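Local coordinates for cell surface protein (Putative S-layer protein) (Clostridioides difficile R20291, PDB 5NJL) that probably serves as a cell-wall-associated surface adhesin of the S-layer, with an extended three-domain fold and cell adhesion seen in vitro, at residues 29-39 against 87-95; 95-104 against 157-165. All coordinates share one frame; numbering follows the deposited sequence. Where two conformers were deposited one is given.

Contact 1: residues 29-39 against 87-95; sequences YTGGSQVGQPI and ANEVVAEAT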
loop_
_atom_site.group_PDB
_atom_site.type_symbol
_atom_site.label_atom_id
_atom_site.label_comp_id
_atom_site.label_asym_id
_atom_site.label_seq_id
_atom_site.Cartn_x
_atom_site.Cartn_y
_atom_site.Cartn_z
ATOM N N TYR A 29 10.993 12.373 4.892
ATOM C CA TYR A 29 11.390 11.713 6.128
ATOM C C TYR A 29 12.067 12.755 7.046
ATOM O O TYR A 29 12.765 13.655 6.561
ATOM C CB TYR A 29 12.331 10.550 5.825
ATOM C CG TYR A 29 11.702 9.434 5.018
ATOM C CD1 TYR A 29 10.889 8.475 5.639
ATOM C CD2 TYR A 29 11.950 9.303 3.642
ATOM C CE1 TYR A 29 10.305 7.450 4.907
ATOM C CE2 TYR A 29 11.359 8.281 2.891
ATOM C CZ TYR A 29 10.537 7.356 3.517
ATOM O OH TYR A 29 9.970 6.324 2.814
ATOM N N THR A 30 11.804 12.666 8.348
ATOM C CA THR A 30 12.343 13.617 9.320
ATOM C C THR A 30 13.350 12.951 10.245
ATOM O O THR A 30 13.728 13.538 11.249
ATOM C CB THR A 30 11.230 14.283 10.146
ATOM O OG1 THR A 30 10.457 13.273 10.819
ATOM C CG2 THR A 30 10.326 15.132 9.251
ATOM N N GLY A 31 13.789 11.738 9.902
ATOM C CA GLY A 31 14.853 11.068 10.645
ATOM C C GLY A 31 15.312 9.789 9.974
ATOM O O GLY A 31 14.793 9.398 8.916
ATOM N N GLY A 32 16.295 9.138 10.601
ATOM C CA GLY A 32 16.905 7.943 10.082
ATOM C C GLY A 32 17.690 8.142 8.797
ATOM O O GLY A 32 18.003 9.276 8.419
ATOM N N SER A 33 17.976 7.038 8.110
ATOM C CA SER A 33 18.902 7.069 6.963
ATOM C C SER A 33 18.402 7.956 5.812
ATOM O O SER A 33 19.211 8.540 5.097
ATOM C CB SER A 33 19.192 5.653 6.443
ATOM O OG SER A 33 18.069 5.082 5.790
ATOM N N GLN A 34 17.076 8.049 5.653
ATOM C CA GLN A 34 16.457 8.772 4.531
ATOM C C GLN A 34 16.011 10.190 4.871
ATOM O O GLN A 34 15.259 10.799 4.110
ATOM C CB GLN A 34 15.279 7.943 3.987
ATOM C CG GLN A 34 15.678 6.546 3.509
ATOM C CD GLN A 34 16.749 6.561 2.437
ATOM O OE1 GLN A 34 16.530 7.092 1.358
ATOM N NE2 GLN A 34 17.920 5.981 2.729
ATOM N N VAL A 35 16.465 10.743 5.998
ATOM C CA VAL A 35 16.114 12.096 6.393
ATOM C C VAL A 35 16.254 13.081 5.210
ATOM O O VAL A 35 17.262 13.064 4.509
ATOM C CB VAL A 35 16.941 12.602 7.610
ATOM C CG1 VAL A 35 18.430 12.634 7.338
ATOM C CG2 VAL A 35 16.439 13.960 8.060
ATOM N N GLY A 36 15.221 13.878 4.989
ATOM C CA GLY A 36 15.187 14.857 3.892
ATOM C C GLY A 36 14.756 14.346 2.520
ATOM O O GLY A 36 14.588 15.131 1.628
ATOM N N GLN A 37 14.542 13.048 2.365
ATOM C CA GLN A 37 14.147 12.482 1.077
ATOM C C GLN A 37 12.646 12.335 1.032
ATOM O O GLN A 37 11.989 12.225 2.094
ATOM C CB GLN A 37 14.795 11.124 0.871
ATOM C CG GLN A 37 16.307 11.196 0.753
ATOM C CD GLN A 37 16.740 11.877 -0.526
ATOM O OE1 GLN A 37 17.402 12.904 -0.494
ATOM N NE2 GLN A 37 16.357 11.303 -1.662
ATOM N N PRO A 38 12.070 12.333 -0.182
ATOM C CA PRO A 38 10.608 12.243 -0.245
ATOM C C PRO A 38 10.032 10.862 0.194
ATOM O O PRO A 38 10.607 9.811 -0.119
ATOM C CB PRO A 38 10.294 12.527 -1.728
ATOM C CG PRO A 38 11.558 12.254 -2.473
ATOM C CD PRO A 38 12.677 12.552 -1.513
ATOM N N ILE A 39 8.918 10.911 0.904
ATOM C CA ILE A 39 8.203 9.717 1.355
ATOM C C ILE A 39 7.410 9.090 0.208
ATOM O O ILE A 39 7.284 7.885 0.164
ATOM C CB ILE A 39 7.282 10.057 2.529
ATOM C CG1 ILE A 39 8.117 10.455 3.747
ATOM C CG2 ILE A 39 6.360 8.900 2.896
ATOM C CD1 ILE A 39 7.339 11.244 4.765
ATOM N N ALA A 87 11.300 8.388 18.752
ATOM C CA ALA A 87 11.676 9.804 18.871
ATOM C C ALA A 87 10.774 10.782 18.091
ATOM O O ALA A 87 11.120 11.973 17.921
ATOM C CB ALA A 87 13.128 9.974 18.469
ATOM N N ASN A 88 9.619 10.300 17.641
ATOM C CA ASN A 88 8.603 11.092 16.945
ATOM C C ASN A 88 9.087 11.643 15.589
ATOM O O ASN A 88 8.679 12.721 15.183
ATOM C CB ASN A 88 8.053 12.214 17.875
ATOM C CG ASN A 88 6.666 12.721 17.478
ATOM O OD1 ASN A 88 5.905 12.033 16.802
ATOM N ND2 ASN A 88 6.320 13.943 17.923
ATOM N N GLU A 89 9.945 10.880 14.913
ATOM C CA GLU A 89 10.456 11.190 13.576
ATOM C C GLU A 89 9.819 10.232 12.611
ATOM O O GLU A 89 9.601 9.070 12.946
ATOM C CB GLU A 89 11.951 10.973 13.498
ATOM C CG GLU A 89 12.735 11.923 14.371
ATOM C CD GLU A 89 14.214 11.581 14.548
ATOM O OE1 GLU A 89 14.713 10.430 14.340
ATOM O OE2 GLU A 89 14.897 12.510 14.993
ATOM N N VAL A 90 9.551 10.714 11.404
ATOM C CA VAL A 90 9.061 9.880 10.322
ATOM C C VAL A 90 10.261 9.274 9.595
ATOM O O VAL A 90 11.060 9.995 8.976
ATOM C CB VAL A 90 8.142 10.684 9.383
ATOM C CG1 VAL A 90 7.641 9.807 8.237
ATOM C CG2 VAL A 90 6.975 11.277 10.165
ATOM N N VAL A 91 10.362 7.943 9.630
ATOM C CA VAL A 91 11.520 7.231 9.116
ATOM C C VAL A 91 11.150 6.154 8.096
ATOM O O VAL A 91 9.996 5.733 8.013
ATOM C CB VAL A 91 12.363 6.627 10.261
ATOM C CG1 VAL A 91 12.767 7.730 11.236
ATOM C CG2 VAL A 91 11.611 5.529 10.995
ATOM N N ALA A 92 12.158 5.734 7.338
ATOM C CA ALA A 92 12.007 4.822 6.202
ATOM C C ALA A 92 12.233 3.357 6.547
ATOM O O ALA A 92 11.918 2.458 5.755
ATOM C CB ALA A 92 13.003 5.215 5.112
ATOM N N GLU A 93 12.806 3.124 7.716
ATOM C CA GLU A 93 13.197 1.784 8.134
ATOM C C GLU A 93 12.726 1.553 9.581
ATOM O O GLU A 93 12.544 2.506 10.368
ATOM C CB GLU A 93 14.707 1.562 7.929
ATOM C CG GLU A 93 15.605 2.514 8.686
ATOM C CD GLU A 93 15.675 3.918 8.066
ATOM O OE1 GLU A 93 15.992 3.999 6.854
ATOM O OE2 GLU A 93 15.395 4.910 8.787
ATOM N N ALA A 94 12.451 0.288 9.882
ATOM C CA ALA A 94 11.948 -0.111 11.200
ATOM C C ALA A 94 12.082 -1.617 11.387
ATOM O O ALA A 94 12.153 -2.378 10.405
ATOM C CB ALA A 94 10.496 0.271 11.359
ATOM N N THR A 95 12.124 -2.036 12.660
ATOM C CA THR A 95 12.065 -3.464 12.986
ATOM C C THR A 95 10.718 -4.006 12.556
ATOM O O THR A 95 9.681 -3.399 12.820
ATOM C CB THR A 95 12.229 -3.698 14.488
ATOM O OG1 THR A 95 13.435 -3.076 14.909
ATOM C CG2 THR A 95 12.270 -5.218 14.797
HETATM O O HOH W 1 14.782 7.132 7.371
#

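Contact 2: residues 95-104 against 157-165; sequences TEKYENSADL and IGIGDEKID. With SO4 (sulfate ion), chain L; SO4 (sulfate ion), chain U.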
loop_
_atom_site.group_PDB
_atom_site.type_symbol
_atom_site.label_atom_id
_atom_site.label_comp_id
_atom_site.label_asym_id
_atom_site.label_seq_id
_atom_site.Cartn_x
_atom_site.Cartn_y
_atom_site.Cartn_z
ATOM N N THR A 95 12.124 -2.036 12.660
ATOM C CA THR A 95 12.065 -3.464 12.986
ATOM C C THR A 95 10.718 -4.006 12.556
ATOM O O THR A 95 9.681 -3.399 12.820
ATOM C CB THR A 95 12.229 -3.698 14.488
ATOM O OG1 THR A 95 13.435 -3.076 14.909
ATOM C CG2 THR A 95 12.270 -5.218 14.797
ATOM N N GLU A 96 10.730 -5.136 11.868
ATOM C CA GLU A 96 9.499 -5.774 11.472
ATOM C C GLU A 96 8.712 -6.235 12.696
ATOM O O GLU A 96 9.291 -6.524 13.744
ATOM C CB GLU A 96 9.792 -6.933 10.492
ATOM C CG GLU A 96 10.195 -6.346 9.129
ATOM C CD GLU A 96 10.408 -7.338 7.993
ATOM O OE1 GLU A 96 10.708 -8.517 8.252
ATOM O OE2 GLU A 96 10.335 -6.879 6.824
ATOM N N LYS A 97 7.401 -6.278 12.551
ATOM C CA LYS A 97 6.495 -6.674 13.613
ATOM C C LYS A 97 5.935 -8.089 13.420
ATOM O O LYS A 97 5.843 -8.586 12.297
ATOM C CB LYS A 97 5.351 -5.679 13.698
ATOM C CG LYS A 97 5.779 -4.251 14.023
ATOM C CD LYS A 97 4.570 -3.341 13.959
ATOM C CE LYS A 97 4.816 -2.016 14.673
ATOM N NZ LYS A 97 3.711 -1.077 14.344
ATOM N N TYR A 98 5.540 -8.719 14.527
ATOM C CA TYR A 98 4.740 -9.946 14.465
ATOM C C TYR A 98 3.365 -9.576 13.916
ATOM O O TYR A 98 2.689 -8.720 14.469
ATOM C CB TYR A 98 4.629 -10.600 15.859
ATOM C CG TYR A 98 5.996 -10.910 16.452
ATOM C CD1 TYR A 98 6.736 -11.981 15.981
ATOM C CD2 TYR A 98 6.556 -10.099 17.433
ATOM C CE1 TYR A 98 7.978 -12.269 16.500
ATOM C CE2 TYR A 98 7.787 -10.376 17.964
ATOM C CZ TYR A 98 8.506 -11.448 17.490
ATOM O OH TYR A 98 9.740 -11.707 17.953
ATOM N N GLU A 99 2.955 -10.197 12.817
ATOM C CA GLU A 99 1.706 -9.815 12.143
ATOM C C GLU A 99 0.570 -10.768 12.422
ATOM O O GLU A 99 -0.581 -10.392 12.289
ATOM C CB GLU A 99 1.946 -9.687 10.634
ATOM C CG GLU A 99 2.846 -8.497 10.332
ATOM C CD GLU A 99 3.111 -8.262 8.856
ATOM O OE1 GLU A 99 3.114 -9.231 8.065
ATOM O OE2 GLU A 99 3.337 -7.088 8.493
ATOM N N ASN A 100 0.882 -11.990 12.849
ATOM C CA ASN A 100 -0.150 -12.984 13.090
ATOM C C ASN A 100 0.340 -14.070 14.052
ATOM O O ASN A 100 1.519 -14.110 14.415
ATOM C CB ASN A 100 -0.566 -13.607 11.743
ATOM C CG ASN A 100 0.611 -14.074 10.941
ATOM O OD1 ASN A 100 1.480 -14.776 11.448
ATOM N ND2 ASN A 100 0.664 -13.674 9.688
ATOM N N SER A 101 -0.574 -14.947 14.433
ATOM C CA SER A 101 -0.291 -16.063 15.329
ATOM C C SER A 101 0.861 -16.937 14.871
ATOM O O SER A 101 1.696 -17.330 15.701
ATOM C CB SER A 101 -1.560 -16.894 15.546
ATOM O OG SER A 101 -2.562 -16.089 16.185
ATOM N N ALA A 102 0.962 -17.187 13.564
ATOM C CA ALA A 102 2.055 -17.997 12.995
ATOM C C ALA A 102 3.451 -17.389 13.186
ATOM O O ALA A 102 4.425 -18.118 13.371
ATOM C CB ALA A 102 1.811 -18.280 11.509
ATOM N N ASP A 103 3.553 -16.069 13.113
ATOM C CA ASP A 103 4.801 -15.380 13.388
ATOM C C ASP A 103 5.259 -15.576 14.852
ATOM O O ASP A 103 6.448 -15.756 15.110
ATOM C CB ASP A 103 4.658 -13.868 13.140
ATOM C CG ASP A 103 4.550 -13.494 11.660
ATOM O OD1 ASP A 103 4.906 -14.313 10.784
ATOM O OD2 ASP A 103 4.142 -12.339 11.392
ATOM N N LEU A 104 4.326 -15.515 15.792
ATOM C CA LEU A 104 4.655 -15.733 17.211
ATOM C C LEU A 104 5.092 -17.187 17.448
ATOM O O LEU A 104 6.080 -17.448 18.121
ATOM C CB LEU A 104 3.493 -15.394 18.116
ATOM C CG LEU A 104 3.046 -13.937 18.077
ATOM C CD1 LEU A 104 1.749 -13.793 18.829
ATOM C CD2 LEU A 104 4.086 -12.999 18.646
ATOM N N ILE A 157 5.134 -11.070 24.587
ATOM C CA ILE A 157 5.254 -10.449 23.262
ATOM C C ILE A 157 3.975 -10.823 22.505
ATOM O O ILE A 157 3.554 -11.990 22.515
ATOM C CB ILE A 157 6.505 -10.961 22.512
ATOM C CG1 ILE A 157 7.808 -10.721 23.303
ATOM C CG2 ILE A 157 6.624 -10.338 21.126
ATOM C CD1 ILE A 157 8.205 -9.278 23.464
ATOM N N GLY A 158 3.349 -9.836 21.867
ATOM C CA GLY A 158 2.098 -10.056 21.143
ATOM C C GLY A 158 2.120 -9.645 19.680
ATOM O O GLY A 158 3.099 -9.104 19.170
ATOM N N ILE A 159 0.996 -9.885 19.023
ATOM C CA ILE A 159 0.809 -9.466 17.647
ATOM C C ILE A 159 0.917 -7.950 17.647
ATOM O O ILE A 159 0.371 -7.271 18.524
ATOM C CB ILE A 159 -0.553 -9.931 17.078
ATOM C CG1 ILE A 159 -0.581 -11.468 16.970
ATOM C CG2 ILE A 159 -0.781 -9.332 15.683
ATOM C CD1 ILE A 159 -1.945 -12.062 16.711
ATOM N N GLY A 160 1.682 -7.429 16.706
ATOM C CA GLY A 160 1.864 -6.000 16.561
ATOM C C GLY A 160 3.104 -5.483 17.235
ATOM O O GLY A 160 3.487 -4.355 17.002
ATOM N N ASP A 161 3.760 -6.299 18.067
ATOM C CA ASP A 161 5.042 -5.912 18.653
ATOM C C ASP A 161 6.187 -6.104 17.688
ATOM O O ASP A 161 6.132 -6.949 16.781
ATOM C CB ASP A 161 5.294 -6.700 19.962
ATOM C CG ASP A 161 4.376 -6.260 21.099
ATOM O OD1 ASP A 161 3.924 -5.078 21.114
ATOM O OD2 ASP A 161 4.112 -7.073 22.011
ATOM N N GLU A 162 7.237 -5.307 17.866
ATOM C CA GLU A 162 8.468 -5.444 17.088
ATOM C C GLU A 162 9.185 -6.741 17.445
ATOM O O GLU A 162 9.183 -7.161 18.623
ATOM C CB GLU A 162 9.392 -4.234 17.313
ATOM C CG GLU A 162 8.757 -2.930 16.802
ATOM C CD GLU A 162 9.569 -1.662 17.092
ATOM O OE1 GLU A 162 10.537 -1.699 17.879
ATOM O OE2 GLU A 162 9.216 -0.606 16.520
ATOM N N LYS A 163 9.772 -7.375 16.425
ATOM C CA LYS A 163 10.498 -8.628 16.593
ATOM C C LYS A 163 11.657 -8.444 17.538
ATOM O O LYS A 163 12.370 -7.455 17.461
ATOM C CB LYS A 163 10.982 -9.189 15.269
ATOM C CG LYS A 163 9.805 -9.698 14.435
ATOM C CD LYS A 163 10.251 -10.318 13.119
ATOM C CE LYS A 163 9.039 -10.877 12.394
ATOM N NZ LYS A 163 9.490 -11.615 11.182
ATOM N N ILE A 164 11.811 -9.396 18.447
ATOM C CA ILE A 164 12.808 -9.274 19.493
ATOM C C ILE A 164 14.040 -10.116 19.128
ATOM O O ILE A 164 13.981 -10.980 18.242
ATOM C CB ILE A 164 12.232 -9.505 20.927
ATOM C CG1 ILE A 164 11.371 -10.745 21.065
ATOM C CG2 ILE A 164 11.360 -8.346 21.357
ATOM C CD1 ILE A 164 12.079 -11.995 20.682
ATOM N N ASP A 165 15.159 -9.852 19.798
ATOM C CA ASP A 165 16.416 -10.546 19.526
ATOM C C ASP A 165 17.141 -10.698 20.854
ATOM O O ASP A 165 17.576 -9.709 21.431
ATOM C CB ASP A 165 17.221 -9.692 18.540
ATOM C CG ASP A 165 18.565 -10.298 18.141
ATOM O OD1 ASP A 165 18.991 -11.396 18.614
ATOM O OD2 ASP A 165 19.224 -9.613 17.322
HETATM S S SO4 L . -2.053 -11.972 8.155
HETATM O O1 SO4 L . -1.774 -12.464 6.782
HETATM O O2 SO4 L . -0.818 -11.405 8.745
HETATM O O3 SO4 L . -2.573 -13.086 8.991
HETATM O O4 SO4 L . -3.070 -10.900 8.087
HETATM S S SO4 U . -4.080 -14.789 12.355
HETATM O O1 SO4 U . -3.278 -15.234 11.185
HETATM O O2 SO4 U . -5.043 -13.767 11.880
HETATM O O3 SO4 U . -4.811 -15.971 12.881
HETATM O O4 SO4 U . -3.244 -14.175 13.446
HETATM O O HOH W 2 1.581 -2.641 15.787
#

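Contact 1: residues 29-39 against 87-95
The carboxylate of Glu93 is held by the hydroxyl of Ser33, more weakly by the backbone N of Ser33, and by a water. The hydroxyl bond is short (Ser33 OG to Glu93 OE1, 2.6 Å) and comes from above the carboxylate plane. The other oxygen, OE2, accepts from water 1 (2.7 Å) and, weakly, from Ser33 N. Glu93 has CG between its backbone N and carbonyl carbon (chi1 60°) and bends again at chi2, which folds the acid back over the turn formed by Gly32 to Val35. The water makes four bonds: besides Glu93 OE2 it donates to Gly31 O, and it accepts from Gln34 N and Ala92 N, so one molecule satisfies backbone groups of both segments. Ser33 OG in turn accepts from Gln34 NE2, a second-shell bond lying in the amide plane.

Farther along, Thr30 pairs with Val90 twice: Thr30 N donates to Val90 O (2.8 Å), while Val90 N donates to Thr30 OG1 (2.8 Å), a hydroxyl standing in for a backbone carbonyl. Gly31 and Gly32 let the carboxylates of Glu89 and Glu93, as placed here, lie close to their CA atoms, and the positive phi of Gly32 favours glycine.

The Tyr29 ring lies between Ile39 CG1 over one face and Ala92 CB over the other, the methyl standing 3.8 Å from the ring centroid in a CH-pi contact; alanine is small enough to let the backbone come this near. Tyr29 OH bonds to Gly81 O. The loop joining helix 14-25 to strand 40-45 thus packs against strands 90-91 and 93-94, which pair antiparallel with strands 83-84 and 199-200 respectively.

Contact 2: residues 95-104 against 157-165
The backbones of 95-104 and 157-165 meet in a single bridge at Lys97 and Glu162, flanked by bonds from Lys163 N to Glu96 O and from Tyr98 N to Asp161 O (the latter 2.9 Å). Gly160 N to Tyr98 O (2.8 Å) closes on the type II turn of Gly158 to Asp161. Gly160, at positive phi, suits that turn, and Asp161 OD2 steadies it by accepting from Gly158 N.

Tyr98 makes the largest contribution of any residue. Lys163 lays its CG over one ring face, 3.9 Å from the centroid, its extended chain giving a long aliphatic surface, while Ile157 CG2 approaches CE2 obliquely. At the far end Tyr98 OH accepts from Ile164 N (3.1 Å) and also bonds to Glu107. Leu104 CD1 meets Ile159 CG1 at 3.8 Å, the two branched chains crossing at about a right angle. Asn100 is the N-cap: with CG between its backbone N and carbonyl carbon (chi1 50°), OD1 accepts from Asp103 N, and ND2 donates to a sulfate, probably from the crystallisation liquor. O4 of a second sulfate accepts from Ser101 N (2.9 Å).

The start of helix 101-115 is thereby fastened to the end of strand 152-158, beside Leu139 of strand 138-145.

In the fold
Contact 1 and contact 2 lie in series along the chain, their centres about 21 Å apart, and share Thr95, where 87-95 ends and 95-104 begins. They touch nowhere else. Thr95 takes no part in contact 1, but its methyl packs on Glu162 and Lys163 in contact 2, and its hydroxyl bonds to Ala196 O. The connection from strand 93-94 into helix 101-115 therefore runs from the loop-rich region of contact 1 to the antiparallel sheet of strands 126-133, 138-145 and 152-158. The contact centres lie about 18 and 20 Å from the chain's centre. The sulfates probably come from the crystallisation liquor.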